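DNA polymerase (Pyrobaculum calidifontis, PDB 5MDN) probably catalyses template-directed DNA synthesis as a family B polymerase, adding deoxyribonucleotides to a growing strand with release of diphosphate. Local coordinates at residues Q262-Y265 against G266-S269; S178-P181 against L182-V186. One frame throughout, in Å; residues are numbered along the deposited sequence.

Interaction 1 (Q262-Y265 against G266-S269); sequences QSVY and GHWS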
loop_
_atom_site.group_PDB
_atom_site.type_symbol
_atom_site.label_atom_id
_atom_site.label_comp_id
_atom_site.label_asym_id
_atom_site.label_seq_id
_atom_site.Cartn_x
_atom_site.Cartn_y
_atom_site.Cartn_z
ATOM N N GLN A 262 7.377 16.209 4.590
ATOM C CA GLN A 262 7.556 14.782 4.355
ATOM C C GLN A 262 7.708 14.062 5.689
ATOM O O GLN A 262 8.525 14.455 6.528
ATOM C CB GLN A 262 8.776 14.521 3.471
ATOM C CG GLN A 262 8.990 13.049 3.155
ATOM C CD GLN A 262 9.983 12.823 2.030
ATOM O OE1 GLN A 262 11.069 12.289 2.249
ATOM N NE2 GLN A 262 9.609 13.217 0.818
ATOM N N SER A 263 6.925 13.003 5.883
ATOM C CA SER A 263 6.880 12.335 7.177
ATOM C C SER A 263 7.062 10.826 7.056
ATOM O O SER A 263 7.742 10.341 6.145
ATOM C CB SER A 263 5.562 12.654 7.885
ATOM O OG SER A 263 5.496 12.016 9.149
ATOM N N VAL A 264 6.455 10.081 7.984
ATOM C CA VAL A 264 6.697 8.648 8.081
ATOM C C VAL A 264 6.180 7.923 6.837
ATOM O O VAL A 264 5.243 8.375 6.163
ATOM C CB VAL A 264 6.052 8.096 9.365
ATOM C CG1 VAL A 264 4.531 8.160 9.278
ATOM C CG2 VAL A 264 6.534 6.680 9.657
ATOM N N TYR A 265 6.815 6.791 6.526
ATOM C CA TYR A 265 6.568 5.976 5.338
ATOM C C TYR A 265 6.799 6.739 4.040
ATOM O O TYR A 265 6.377 6.277 2.972
ATOM C CB TYR A 265 5.151 5.385 5.328
ATOM C CG TYR A 265 4.665 4.880 6.663
ATOM C CD1 TYR A 265 5.303 3.830 7.309
ATOM C CD2 TYR A 265 3.545 5.436 7.267
ATOM C CE1 TYR A 265 4.852 3.363 8.527
ATOM C CE2 TYR A 265 3.086 4.975 8.482
ATOM C CZ TYR A 265 3.742 3.939 9.108
ATOM O OH TYR A 265 3.281 3.481 10.322
ATOM N N GLY A 266 7.460 7.890 4.098
ATOM C CA GLY A 266 7.558 8.746 2.937
ATOM C C GLY A 266 6.285 9.476 2.577
ATOM O O GLY A 266 6.243 10.139 1.537
ATOM N N HIS A 267 5.243 9.372 3.399
ATOM C CA HIS A 267 4.022 10.119 3.143
ATOM C C HIS A 267 4.241 11.595 3.457
ATOM O O HIS A 267 5.134 11.971 4.222
ATOM C CB HIS A 267 2.859 9.562 3.965
ATOM C CG HIS A 267 2.606 10.300 5.245
ATOM N ND1 HIS A 267 3.232 9.975 6.430
ATOM C CD2 HIS A 267 1.782 11.336 5.530
ATOM C CE1 HIS A 267 2.809 10.782 7.386
ATOM N NE2 HIS A 267 1.930 11.619 6.865
ATOM N N TRP A 268 3.413 12.438 2.851
ATOM C CA TRP A 268 3.519 13.883 3.005
ATOM C C TRP A 268 2.361 14.383 3.853
ATOM O O TRP A 268 1.193 14.171 3.506
ATOM C CB TRP A 268 3.544 14.579 1.644
ATOM C CG TRP A 268 4.896 14.537 1.014
ATOM C CD1 TRP A 268 5.500 13.459 0.435
ATOM C CD2 TRP A 268 5.834 15.616 0.931
ATOM N NE1 TRP A 268 6.750 13.804 -0.019
ATOM C CE2 TRP A 268 6.979 15.123 0.275
ATOM C CE3 TRP A 268 5.815 16.953 1.340
ATOM C CZ2 TRP A 268 8.092 15.920 0.019
ATOM C CZ3 TRP A 268 6.921 17.741 1.086
ATOM C CH2 TRP A 268 8.043 17.222 0.432
ATOM N N SER A 269 2.688 15.040 4.963
ATOM C CA SER A 269 1.690 15.537 5.897
ATOM C C SER A 269 1.210 16.917 5.468
ATOM O O SER A 269 2.018 17.797 5.158
ATOM C CB SER A 269 2.262 15.594 7.315
ATOM O OG SER A 269 1.391 16.294 8.185
#
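The carbonyl of Val264 is gripped twice by His267. Its ring nitrogen ND1 reaches Val264 O at 2.6 Å in the carbonyl plane, on a lone pair, while the backbone N donates to the same oxygen at 2.9 Å from above that plane. The second bond closes a type I' turn with Tyr265 and Gly266, both of positive phi, at its corners. Ser263 N pairs with His267 O at 2.7 Å, and the imidazole, fixed at its ND1 edge, lies against Val264 CG1 and Ser263 CB. Gln262 CB adds a CH-pi contact over the face of Trp268, 3.8 Å from the centre of the six-membered ring. That is the tight part. The looser side is the amide end of exposed Gln262: CG lies anti to the backbone N (chi1 -178°), and the extended chain carries the amide past the indole, 86° from its plane. An alanine in place of Trp268 would probably leave Gln262 CB without its aromatic platform and open a gap beneath it. The Tyr265 hydroxyl bonds to Asn372 and Arg114, the side chain of Ser269 lies about 3 Å from a bound magnesium ion, His267 touches Asp363 on helix 362-365, and Trp268 packs on helix 232-247.

Interaction 2 (S178-P181 against L182-V186); sequences SPDP and LRDPV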
loop_
_atom_site.group_PDB
_atom_site.type_symbol
_atom_site.label_atom_id
_atom_site.label_comp_id
_atom_site.label_asym_id
_atom_site.label_seq_id
_atom_site.Cartn_x
_atom_site.Cartn_y
_atom_site.Cartn_z
ATOM N N SER A 178 14.341 13.307 -16.707
ATOM C CA SER A 178 13.762 13.519 -15.388
ATOM C C SER A 178 13.916 14.983 -14.996
ATOM O O SER A 178 15.042 15.493 -14.982
ATOM C CB SER A 178 14.431 12.623 -14.354
ATOM O OG SER A 178 14.355 11.259 -14.735
ATOM N N PRO A 179 12.834 15.686 -14.679
ATOM C CA PRO A 179 12.924 17.135 -14.463
ATOM C C PRO A 179 13.637 17.477 -13.164
ATOM O O PRO A 179 13.849 16.644 -12.281
ATOM C CB PRO A 179 11.461 17.578 -14.427
ATOM C CG PRO A 179 10.717 16.372 -13.967
ATOM C CD PRO A 179 11.461 15.179 -14.502
ATOM N N ASP A 180 14.008 18.754 -13.065
ATOM C CA ASP A 180 14.672 19.305 -11.896
ATOM C C ASP A 180 13.898 20.541 -11.454
ATOM O O ASP A 180 13.679 21.456 -12.267
ATOM C CB ASP A 180 16.134 19.655 -12.205
ATOM C CG ASP A 180 16.728 20.625 -11.203
ATOM O OD1 ASP A 180 16.736 20.315 -9.994
ATOM O OD2 ASP A 180 17.193 21.702 -11.631
ATOM N N PRO A 181 13.469 20.613 -10.191
ATOM C CA PRO A 181 12.623 21.737 -9.761
ATOM C C PRO A 181 13.330 23.085 -9.756
ATOM O O PRO A 181 12.647 24.111 -9.638
ATOM C CB PRO A 181 12.197 21.332 -8.345
ATOM C CG PRO A 181 13.285 20.422 -7.877
ATOM C CD PRO A 181 13.719 19.659 -9.096
ATOM N N LEU A 182 14.658 23.128 -9.869
ATOM C CA LEU A 182 15.350 24.412 -9.807
ATOM C C LEU A 182 15.076 25.292 -11.025
ATOM O O LEU A 182 15.079 26.522 -10.900
ATOM C CB LEU A 182 16.851 24.189 -9.629
ATOM C CG LEU A 182 17.213 23.529 -8.298
ATOM C CD1 LEU A 182 18.659 23.068 -8.300
ATOM C CD2 LEU A 182 16.942 24.489 -7.152
ATOM N N ARG A 183 14.838 24.700 -12.202
ATOM C CA ARG A 183 14.549 25.498 -13.396
ATOM C C ARG A 183 13.334 24.997 -14.171
ATOM O O ARG A 183 12.606 25.807 -14.754
ATOM C CB ARG A 183 15.772 25.577 -14.326
ATOM C CG ARG A 183 16.675 24.365 -14.350
ATOM C CD ARG A 183 18.122 24.768 -14.667
ATOM N NE ARG A 183 18.237 25.625 -15.850
ATOM C CZ ARG A 183 19.391 26.085 -16.330
ATOM N NH1 ARG A 183 20.532 25.771 -15.731
ATOM N NH2 ARG A 183 19.408 26.858 -17.408
ATOM N N ASP A 184 13.091 23.689 -14.195
ATOM C CA ASP A 184 11.987 23.158 -15.000
ATOM C C ASP A 184 10.650 23.499 -14.350
ATOM O O ASP A 184 10.415 23.115 -13.197
ATOM C CB ASP A 184 12.116 21.647 -15.165
ATOM C CG ASP A 184 13.442 21.239 -15.766
ATOM O OD1 ASP A 184 14.474 21.360 -15.073
ATOM O OD2 ASP A 184 13.452 20.793 -16.932
ATOM N N PRO A 185 9.757 24.205 -15.039
ATOM C CA PRO A 185 8.539 24.710 -14.402
ATOM C C PRO A 185 7.393 23.706 -14.401
ATOM O O PRO A 185 7.327 22.783 -15.215
ATOM C CB PRO A 185 8.187 25.922 -15.274
ATOM C CG PRO A 185 8.647 25.519 -16.632
ATOM C CD PRO A 185 9.914 24.721 -16.411
ATOM N N VAL A 186 6.477 23.914 -13.455
ATOM C CA VAL A 186 5.218 23.173 -13.420
ATOM C C VAL A 186 4.320 23.721 -14.527
ATOM O O VAL A 186 3.808 24.839 -14.430
ATOM C CB VAL A 186 4.539 23.274 -12.049
ATOM C CG1 VAL A 186 3.154 22.642 -12.088
ATOM C CG2 VAL A 186 5.397 22.612 -10.980
#
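Asp180 and Asp184 face each other across a tight turn, and with Leu182 they make up most of the contact. The backbone oxygen of Asp180 takes two of the turn's N-H groups. Asp184 N donates to it at 3.0 Å, almost straight down the carbonyl bond with a C=O...N angle of 179°, closing an alpha-turn. Within it, Arg183 N makes a weak, longer bond of 3.4 Å to the same oxygen, and Pro181 and Leu182 sit at the corners of that smaller beta turn with helix-like backbone angles.

The side chain of Asp180 backs this up. With CG anti to the backbone N (chi1 161°), its carboxylate swings forward over the turn, and OD1 receives Leu182 N in a weak bond of 3.5 Å, an Asx turn. Leu182 crosses the same carboxylate at a slant, its CG 3.7 Å from Asp180 OD1, so an exposed aliphatic group lies beside a charged one. Asp184 works from the other end of the turn. Its OD1 is directed back to the backbone N of Asp180, a weak bond of 3.3 Å, while its CB rests 4.2 Å from Pro179 CB.

Outside the turn, Arg176 forms a salt bridge with Asp184 OD1 and a long, weak ion pair with Asp180 OD2. Pro181 O and Asp184 O bond to Arg243 and Tyr239 of helix 232-247, on which Pro179 also packs.

The chemistry is therefore one of two acidic residues brought close together, with Asp180 OD2 and Asp184 OD1 4.4 Å apart. Their mutual repulsion is probably eased by Arg176; each carboxylate also receives one backbone N-H, in a weak bond, which probably offsets little of the charge.

In the fold
Following the chain from the N terminus, interaction 2 comes first: it closes a tight turn within the loop that joins strands 165-172 and 186-193, which are neighbours in the mixed sheet of the exonuclease domain. Helix 232-247 follows further along, and only then does interaction 1 close the short hairpin of strands 261-262 and 268-269, just before strand 274-277 at the edge of that sheet. The two contacts are in series, neither nested nor crossed, with nearest atoms about 10 Å apart and no touch. What they share is helix 232-247, packed on by residues of both turns. Interaction 1 further ties the domain to helix 362-365 and the magnesium site of Asp7 and Asp363.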